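Local coordinates for myosin-17 (Arabidopsis thaliana, PDB 7KFL), which probably recognises cargo through its globular tail, coupling organelles or vesicles to an actin-based class XI motor in plant cells, at residues Cys185-Arg190 and Leu259-Cys264; Glu263-Ser268 and Ser339-Asp344. All coordinates share one frame; numbering follows the deposited sequence.

Contact 1: residues Cys185-Arg190 and Leu259-Cys264; sequences CIQAPR and LLRREC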
ATOM      1  N   CYS A 185       7.075   3.735 -19.290  1.00 53.10           N
ATOM      2  CA  CYS A 185       6.145   2.716 -19.860  1.00 53.55           C
ATOM      3  C   CYS A 185       5.094   3.403 -20.742  1.00 54.06           C
ATOM      4  O   CYS A 185       4.810   2.879 -21.831  1.00 54.39           O
ATOM      5  CB  CYS A 185       5.441   1.906 -18.776  1.00 53.05           C
ATOM      6  SG  CYS A 185       6.482   0.637 -18.008  1.00 53.17           S
ATOM      7  N   ILE A 186       4.546   4.533 -20.285  1.00 55.43           N
ATOM      8  CA  ILE A 186       3.439   5.282 -20.957  1.00 56.06           C
ATOM      9  C   ILE A 186       4.005   6.085 -22.140  1.00 57.53           C
ATOM     10  O   ILE A 186       3.225   6.394 -23.062  1.00 58.43           O
ATOM     11  CB  ILE A 186       2.689   6.163 -19.932  1.00 56.08           C
ATOM     12  CG1 ILE A 186       2.001   5.304 -18.867  1.00 55.92           C
ATOM     13  CG2 ILE A 186       1.697   7.094 -20.613  1.00 56.50           C
ATOM     14  CD1 ILE A 186       1.567   6.068 -17.634  1.00 55.92           C
ATOM     15  N   GLN A 187       5.309   6.393 -22.128  1.00 59.02           N
ATOM     16  CA  GLN A 187       6.010   7.147 -23.207  1.00 61.09           C
ATOM     17  C   GLN A 187       6.504   6.193 -24.304  1.00 61.79           C
ATOM     18  O   GLN A 187       7.074   6.697 -25.292  1.00 61.46           O
ATOM     19  CB  GLN A 187       7.193   7.933 -22.638  1.00 62.96           C
ATOM     20  CG  GLN A 187       6.797   9.223 -21.934  1.00 64.81           C
ATOM     21  CD  GLN A 187       7.977   9.867 -21.247  1.00 66.92           C
ATOM     22  OE1 GLN A 187       9.042  10.041 -21.839  1.00 68.85           O
ATOM     23  NE2 GLN A 187       7.802  10.228 -19.985  1.00 67.35           N
ATOM     24  N   ALA A 188       6.293   4.880 -24.146  1.00 62.56           N
ATOM     25  CA  ALA A 188       6.776   3.818 -25.062  1.00 63.39           C
ATOM     26  C   ALA A 188       6.290   4.069 -26.490  1.00 64.98           C
ATOM     27  O   ALA A 188       7.071   3.915 -27.427  1.00 65.47           O
ATOM     28  CB  ALA A 188       6.353   2.458 -24.557  1.00 62.92           C
ATOM     29  N   PRO A 189       5.008   4.444 -26.718  1.00 66.10           N
ATOM     30  CA  PRO A 189       4.541   4.809 -28.056  1.00 67.78           C
ATOM     31  C   PRO A 189       5.346   5.968 -28.663  1.00 70.39           C
ATOM     32  O   PRO A 189       5.725   5.871 -29.813  1.00 72.32           O
ATOM     33  CB  PRO A 189       3.078   5.218 -27.824  1.00 67.28           C
ATOM     34  CG  PRO A 189       2.689   4.441 -26.591  1.00 66.23           C
ATOM     35  CD  PRO A 189       3.927   4.516 -25.724  1.00 65.94           C
ATOM     36  N   ARG A 190       5.599   7.017 -27.874  1.00 73.50           N
ATOM     37  CA  ARG A 190       6.328   8.242 -28.306  1.00 77.72           C
ATOM     38  C   ARG A 190       7.824   7.932 -28.452  1.00 80.55           C
ATOM     39  O   ARG A 190       8.460   8.536 -29.338  1.00 81.75           O
ATOM     40  CB  ARG A 190       6.077   9.389 -27.323  1.00 79.09           C
ATOM     41  CG  ARG A 190       4.693  10.014 -27.445  1.00 80.03           C
ATOM     42  CD  ARG A 190       4.378  10.973 -26.311  1.00 81.37           C
ATOM     43  NE  ARG A 190       5.326  12.078 -26.236  1.00 82.51           N
ATOM     44  CZ  ARG A 190       5.309  13.160 -27.012  1.00 83.19           C
ATOM     45  NH1 ARG A 190       4.386  13.308 -27.948  1.00 83.63           N
ATOM     46  NH2 ARG A 190       6.227  14.098 -26.848  1.00 84.22           N
ATOM     47  N   LEU A 259      -7.165   6.230 -21.866  1.00 56.18           N
ATOM     48  CA  LEU A 259      -8.327   7.146 -22.020  1.00 56.89           C
ATOM     49  C   LEU A 259      -7.875   8.514 -22.548  1.00 56.81           C
ATOM     50  O   LEU A 259      -8.661   9.127 -23.293  1.00 57.59           O
ATOM     51  CB  LEU A 259      -9.037   7.311 -20.672  1.00 57.24           C
ATOM     52  CG  LEU A 259      -9.601   6.042 -20.035  1.00 57.33           C
ATOM     53  CD1 LEU A 259     -10.296   6.382 -18.726  1.00 57.86           C
ATOM     54  CD2 LEU A 259     -10.561   5.321 -20.969  1.00 57.54           C
ATOM     55  N   LEU A 260      -6.679   8.977 -22.168  1.00 55.99           N
ATOM     56  CA  LEU A 260      -6.243  10.391 -22.352  1.00 56.87           C
ATOM     57  C   LEU A 260      -5.154  10.522 -23.426  1.00 57.02           C
ATOM     58  O   LEU A 260      -5.040  11.630 -23.992  1.00 56.94           O
ATOM     59  CB  LEU A 260      -5.751  10.935 -21.006  1.00 57.16           C
ATOM     60  CG  LEU A 260      -6.798  11.003 -19.894  1.00 57.30           C
ATOM     61  CD1 LEU A 260      -6.237  11.718 -18.675  1.00 57.31           C
ATOM     62  CD2 LEU A 260      -8.071  11.689 -20.370  1.00 57.83           C
ATOM     63  N   ARG A 261      -4.374   9.468 -23.688  1.00 57.07           N
ATOM     64  CA  ARG A 261      -3.292   9.478 -24.713  1.00 56.91           C
ATOM     65  C   ARG A 261      -3.735   8.653 -25.926  1.00 57.83           C
ATOM     66  O   ARG A 261      -3.923   7.429 -25.772  1.00 57.24           O
ATOM     67  CB  ARG A 261      -1.983   8.933 -24.139  1.00 55.87           C
ATOM     68  CG  ARG A 261      -1.520   9.640 -22.876  1.00 55.42           C
ATOM     69  CD  ARG A 261      -0.019   9.523 -22.707  1.00 55.26           C
ATOM     70  NE  ARG A 261       0.471  10.308 -21.586  1.00 54.62           N
ATOM     71  CZ  ARG A 261       1.737  10.669 -21.402  1.00 55.10           C
ATOM     72  NH1 ARG A 261       2.674  10.319 -22.270  1.00 55.64           N
ATOM     73  NH2 ARG A 261       2.064  11.386 -20.342  1.00 55.45           N
ATOM     74  N   ARG A 262      -3.894   9.311 -27.077  1.00 59.51           N
ATOM     75  CA  ARG A 262      -4.293   8.685 -28.365  1.00 60.57           C
ATOM     76  C   ARG A 262      -3.297   7.568 -28.696  1.00 59.37           C
ATOM     77  O   ARG A 262      -3.749   6.437 -28.959  1.00 58.04           O
ATOM     78  CB  ARG A 262      -4.362   9.751 -29.464  1.00 63.70           C
ATOM     79  CG  ARG A 262      -4.940   9.267 -30.787  1.00 65.71           C
ATOM     80  CD  ARG A 262      -3.868   8.871 -31.785  1.00 67.79           C
ATOM     81  NE  ARG A 262      -4.414   8.562 -33.101  1.00 69.61           N
ATOM     82  CZ  ARG A 262      -3.689   8.227 -34.166  1.00 70.44           C
ATOM     83  NH1 ARG A 262      -2.370   8.151 -34.081  1.00 70.81           N
ATOM     84  NH2 ARG A 262      -4.289   7.966 -35.315  1.00 70.81           N
ATOM     85  N   GLU A 263      -1.995   7.876 -28.623  1.00 58.76           N
ATOM     86  CA  GLU A 263      -0.871   6.976 -29.008  1.00 58.19           C
ATOM     87  C   GLU A 263      -0.858   5.696 -28.156  1.00 57.75           C
ATOM     88  O   GLU A 263      -0.327   4.684 -28.654  1.00 58.40           O
ATOM     89  CB  GLU A 263       0.476   7.697 -28.909  1.00 58.46           C
ATOM     90  CG  GLU A 263       0.878   8.107 -27.499  1.00 58.67           C
ATOM     91  CD  GLU A 263       0.419   9.489 -27.067  1.00 59.42           C
ATOM     92  OE1 GLU A 263      -0.567   9.993 -27.646  1.00 59.75           O
ATOM     93  OE2 GLU A 263       1.048  10.058 -26.149  1.00 59.14           O
ATOM     94  N   CYS A 264      -1.386   5.734 -26.925  1.00 56.95           N
ATOM     95  CA  CYS A 264      -1.459   4.562 -26.005  1.00 56.21           C
ATOM     96  C   CYS A 264      -2.675   3.690 -26.343  1.00 56.32           C
ATOM     97  O   CYS A 264      -2.706   2.530 -25.897  1.00 55.40           O
ATOM     98  CB  CYS A 264      -1.544   4.989 -24.547  1.00 55.35           C
ATOM     99  SG  CYS A 264      -0.100   5.927 -23.985  1.00 55.01           S
TER

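Contact 2: residues Glu263-Ser268 and Ser339-Asp344; sequences ECCSFS and STMYWD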
ATOM      1  N   GLU A 263      -1.995   7.876 -28.623  1.00 58.76           N
ATOM      2  CA  GLU A 263      -0.871   6.976 -29.008  1.00 58.19           C
ATOM      3  C   GLU A 263      -0.858   5.696 -28.156  1.00 57.75           C
ATOM      4  O   GLU A 263      -0.327   4.684 -28.654  1.00 58.40           O
ATOM      5  CB  GLU A 263       0.476   7.697 -28.909  1.00 58.46           C
ATOM      6  CG  GLU A 263       0.878   8.107 -27.499  1.00 58.67           C
ATOM      7  CD  GLU A 263       0.419   9.489 -27.067  1.00 59.42           C
ATOM      8  OE1 GLU A 263      -0.567   9.993 -27.646  1.00 59.75           O
ATOM      9  OE2 GLU A 263       1.048  10.058 -26.149  1.00 59.14           O
ATOM     10  N   CYS A 264      -1.386   5.734 -26.925  1.00 56.95           N
ATOM     11  CA  CYS A 264      -1.459   4.562 -26.005  1.00 56.21           C
ATOM     12  C   CYS A 264      -2.675   3.690 -26.343  1.00 56.32           C
ATOM     13  O   CYS A 264      -2.706   2.530 -25.897  1.00 55.40           O
ATOM     14  CB  CYS A 264      -1.544   4.989 -24.547  1.00 55.35           C
ATOM     15  SG  CYS A 264      -0.100   5.927 -23.985  1.00 55.01           S
ATOM     16  N   CYS A 265      -3.636   4.230 -27.096  1.00 57.78           N
ATOM     17  CA  CYS A 265      -4.896   3.545 -27.482  1.00 58.67           C
ATOM     18  C   CYS A 265      -4.708   2.884 -28.854  1.00 59.01           C
ATOM     19  O   CYS A 265      -5.444   3.229 -29.792  1.00 60.67           O
ATOM     20  CB  CYS A 265      -6.062   4.527 -27.468  1.00 59.44           C
ATOM     21  SG  CYS A 265      -7.634   3.754 -27.007  1.00 61.07           S
ATOM     22  N   SER A 266      -3.739   1.969 -28.957  1.00 58.92           N
ATOM     23  CA  SER A 266      -3.373   1.241 -30.200  1.00 58.53           C
ATOM     24  C   SER A 266      -3.248  -0.257 -29.907  1.00 58.42           C
ATOM     25  O   SER A 266      -3.215  -0.634 -28.721  1.00 57.77           O
ATOM     26  CB  SER A 266      -2.101   1.786 -30.800  1.00 58.03           C
ATOM     27  OG  SER A 266      -1.003   1.610 -29.916  1.00 57.20           O
ATOM     28  N   PHE A 267      -3.184  -1.073 -30.960  1.00 59.40           N
ATOM     29  CA  PHE A 267      -2.985  -2.540 -30.866  1.00 59.87           C
ATOM     30  C   PHE A 267      -1.582  -2.818 -30.318  1.00 59.67           C
ATOM     31  O   PHE A 267      -1.463  -3.604 -29.355  1.00 59.61           O
ATOM     32  CB  PHE A 267      -3.176  -3.215 -32.224  1.00 60.65           C
ATOM     33  CG  PHE A 267      -3.265  -4.716 -32.133  1.00 61.57           C
ATOM     34  CD1 PHE A 267      -2.120  -5.490 -32.016  1.00 61.90           C
ATOM     35  CD2 PHE A 267      -4.497  -5.352 -32.131  1.00 62.03           C
ATOM     36  CE1 PHE A 267      -2.207  -6.870 -31.916  1.00 62.22           C
ATOM     37  CE2 PHE A 267      -4.580  -6.731 -32.034  1.00 62.59           C
ATOM     38  CZ  PHE A 267      -3.435  -7.488 -31.923  1.00 62.57           C
ATOM     39  N   SER A 268      -0.567  -2.181 -30.912  1.00 59.30           N
ATOM     40  CA  SER A 268       0.873  -2.373 -30.589  1.00 59.14           C
ATOM     41  C   SER A 268       1.130  -2.033 -29.116  1.00 58.37           C
ATOM     42  O   SER A 268       1.927  -2.750 -28.477  1.00 58.82           O
ATOM     43  CB  SER A 268       1.762  -1.564 -31.505  1.00 59.68           C
ATOM     44  OG  SER A 268       1.760  -0.191 -31.143  1.00 60.10           O
ATOM     45  N   SER A 339     -12.803   2.866 -27.746  1.00 62.21           N
ATOM     46  CA  SER A 339     -13.358   2.405 -29.047  1.00 62.21           C
ATOM     47  C   SER A 339     -13.190   3.477 -30.133  1.00 62.20           C
ATOM     48  O   SER A 339     -12.853   3.108 -31.272  1.00 62.71           O
ATOM     49  CB  SER A 339     -14.806   2.004 -28.902  1.00 62.70           C
ATOM     50  OG  SER A 339     -14.933   0.862 -28.066  1.00 62.48           O
ATOM     51  N   THR A 340     -13.427   4.750 -29.804  1.00 62.65           N
ATOM     52  CA  THR A 340     -13.454   5.885 -30.769  1.00 63.28           C
ATOM     53  C   THR A 340     -12.040   6.430 -31.012  1.00 63.00           C
ATOM     54  O   THR A 340     -11.831   7.040 -32.075  1.00 63.52           O
ATOM     55  CB  THR A 340     -14.391   7.001 -30.292  1.00 63.35           C
ATOM     56  OG1 THR A 340     -14.002   7.377 -28.971  1.00 63.10           O
ATOM     57  CG2 THR A 340     -15.845   6.585 -30.305  1.00 63.90           C
ATOM     58  N   MET A 341     -11.116   6.234 -30.065  1.00 63.64           N
ATOM     59  CA  MET A 341      -9.724   6.762 -30.126  1.00 63.75           C
ATOM     60  C   MET A 341      -8.766   5.679 -30.646  1.00 63.07           C
ATOM     61  O   MET A 341      -7.627   6.037 -31.009  1.00 61.95           O
ATOM     62  CB  MET A 341      -9.268   7.236 -28.742  1.00 64.04           C
ATOM     63  CG  MET A 341      -8.259   8.365 -28.790  1.00 65.06           C
ATOM     64  SD  MET A 341      -8.088   9.196 -27.191  1.00 66.32           S
ATOM     65  CE  MET A 341      -7.388   7.873 -26.206  1.00 65.11           C
ATOM     66  N   TYR A 342      -9.217   4.419 -30.689  1.00 63.22           N
ATOM     67  CA  TYR A 342      -8.446   3.237 -31.160  1.00 63.53           C
ATOM     68  C   TYR A 342      -7.923   3.477 -32.580  1.00 65.04           C
ATOM     69  O   TYR A 342      -8.683   3.983 -33.426  1.00 66.33           O
ATOM     70  CB  TYR A 342      -9.310   1.974 -31.119  1.00 63.56           C
ATOM     71  CG  TYR A 342      -8.619   0.728 -31.610  1.00 63.90           C
ATOM     72  CD1 TYR A 342      -7.771   0.007 -30.784  1.00 63.91           C
ATOM     73  CD2 TYR A 342      -8.805   0.267 -32.904  1.00 64.18           C
ATOM     74  CE1 TYR A 342      -7.129  -1.139 -31.226  1.00 64.15           C
ATOM     75  CE2 TYR A 342      -8.174  -0.877 -33.361  1.00 64.84           C
ATOM     76  CZ  TYR A 342      -7.332  -1.584 -32.520  1.00 64.72           C
ATOM     77  OH  TYR A 342      -6.706  -2.714 -32.965  1.00 65.48           O
ATOM     78  N   TRP A 343      -6.661   3.114 -32.824  1.00 66.27           N
ATOM     79  CA  TRP A 343      -5.983   3.180 -34.147  1.00 67.89           C
ATOM     80  C   TRP A 343      -4.952   2.047 -34.233  1.00 68.06           C
ATOM     81  O   TRP A 343      -4.709   1.399 -33.202  1.00 68.06           O
ATOM     82  CB  TRP A 343      -5.340   4.558 -34.361  1.00 69.00           C
ATOM     83  CG  TRP A 343      -4.202   4.832 -33.428  1.00 70.07           C
ATOM     84  CD1 TRP A 343      -4.281   5.058 -32.085  1.00 70.05           C
ATOM     85  CD2 TRP A 343      -2.803   4.891 -33.764  1.00 71.05           C
ATOM     86  NE1 TRP A 343      -3.032   5.258 -31.564  1.00 70.59           N
ATOM     87  CE2 TRP A 343      -2.105   5.163 -32.568  1.00 70.53           C
ATOM     88  CE3 TRP A 343      -2.075   4.748 -34.951  1.00 71.60           C
ATOM     89  CZ2 TRP A 343      -0.718   5.292 -32.528  1.00 70.30           C
ATOM     90  CZ3 TRP A 343      -0.703   4.874 -34.909  1.00 71.67           C
ATOM     91  CH2 TRP A 343      -0.035   5.143 -33.714  1.00 71.07           C
ATOM     92  N   ASP A 344      -4.371   1.819 -35.414  1.00 69.11           N
ATOM     93  CA  ASP A 344      -3.476   0.660 -35.675  1.00 69.31           C
ATOM     94  C   ASP A 344      -2.679   0.898 -36.966  1.00 70.57           C
ATOM     95  O   ASP A 344      -3.243   0.689 -38.055  1.00 72.88           O
ATOM     96  CB  ASP A 344      -4.299  -0.631 -35.726  1.00 68.54           C
ATOM     97  CG  ASP A 344      -3.478  -1.905 -35.678  1.00 68.00           C
ATOM     98  OD1 ASP A 344      -2.238  -1.808 -35.688  1.00 68.46           O
ATOM     99  OD2 ASP A 344      -4.090  -2.986 -35.631  1.00 67.73           O
TER

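Contact 1: residues Cys185-Arg190 and Leu259-Cys264
Ile186 rests its CG2 methyl on one face of the Arg261 guanidinium, 3.4 Å above the plane and displaced toward the rim. Its nearest guanidinium atom is Arg261 NE, 3.6 Å from Ile186 CG2, and the two side chains meet at about a right angle. The same methyl lies 4.0 Å from Cys264 SG, so one branch of Ile186 serves both residues.

Pro189 makes a second contact. Its CB is 3.5 Å from Glu263 O and also packs on the Glu263 CG methylene, while Pro189 CG lies 4.1 Å from Cys264 SG. Glu263 CG sits between its own N and carbonyl carbon (chi1 65°), and a bend at chi2 (-90°) turns CD out of the line of the chain. Its OE2 meets carbon on Arg190, 3.5 Å from Arg190 CD. The charged ends do not pair: Glu263 OE2 is 4.7 Å from Arg190 NE, and the carboxylate and guanidinium planes are 52° apart. Arg190 NE also stands 5.1 Å from Arg261 NH1, so Glu263 probably offsets part of the repulsion between like charges.

No hydrogen bond crosses the interface; the contact rests mainly on van der Waals packing, with longer-range electrostatics probably contributing. Second-shell bonds help to position the groups. Arg261 is the first residue to leave helical geometry after helix 236-260, and Arg261 O accepts a hydrogen bond from Cys264 N in a turn that presents Glu263 and Cys264 to Pro189. Asn269 ND2, from helix 267-287, donates to Cys264 O, and the Asn269 side chain also touches Pro189.

This is a surface contact of a predominantly helical cargo-binding domain: the break between helices 150-186 and 188-191 packs against the link joining helices 236-260 and 267-287 within the DIL region.

Contact 2: residues Glu263-Ser268 and Ser339-Asp344
An N-cap turn leading into helix 267-287 meets the chain leaving helix 332-341, with Cys265 and Ser266 against Tyr342 and Trp343. The one hydrogen bond between the segments runs from Trp343 N to Cys265 O, long at 3.3 Å and somewhat bent, with an N-H...O angle of 144°. Cys265 O also receives a CA-H contact from Tyr342 CA at 3.3 Å, and Ser266 CA returns one to Trp343 O at the same distance.

Ser266 CB lies over one face of the indole, 3.9 Å from the centroid of the five-membered ring of Trp343 and 23° off its normal: a CH-pi contact. Glu263 CA approaches the indole edge, while Trp343 NE1 donates a hydrogen bond to Arg262 O. Ser266 OG meanwhile caps a backbone N of the helix that follows.

Farther along, Tyr342 OH sits in the plane of the Phe267 ring at its edge, 3.5 Å from Phe267 CD2. Asp344 OD2 is 3.5 Å from Phe267 CB; the carboxylate and ring planes are nearly parallel (3° apart) but displaced from each other. Thr349 bonds both these oxygens, and Lys314 also holds Tyr342 OH. Toward the helix end, Cys265 CB meets Met341 CE at 3.8 Å.

Around this junction, helix 300-309 packs on Tyr342 through Leu309, and helix 188-191 touches Glu263 and Cys264.

Overall arrangement
Contacts 1 and 2 share Glu263 and Cys264, and their centres are about 9 Å apart. The link between helices 236-260 and 267-287 is therefore gripped by two partners: a helix break in contact 1 and the exit of helix 332-341 in contact 2. Contact 1 lies at the surface and has no hydrogen bond between its segments; contact 2 is partly buried, covers 426 Å² against 298 Å², and adds a backbone bond and aromatic packing. The two are joined directly by a cation-pi contact between Arg262 and Trp343, and Met341 CE packs 3.4 Å from Leu259 O.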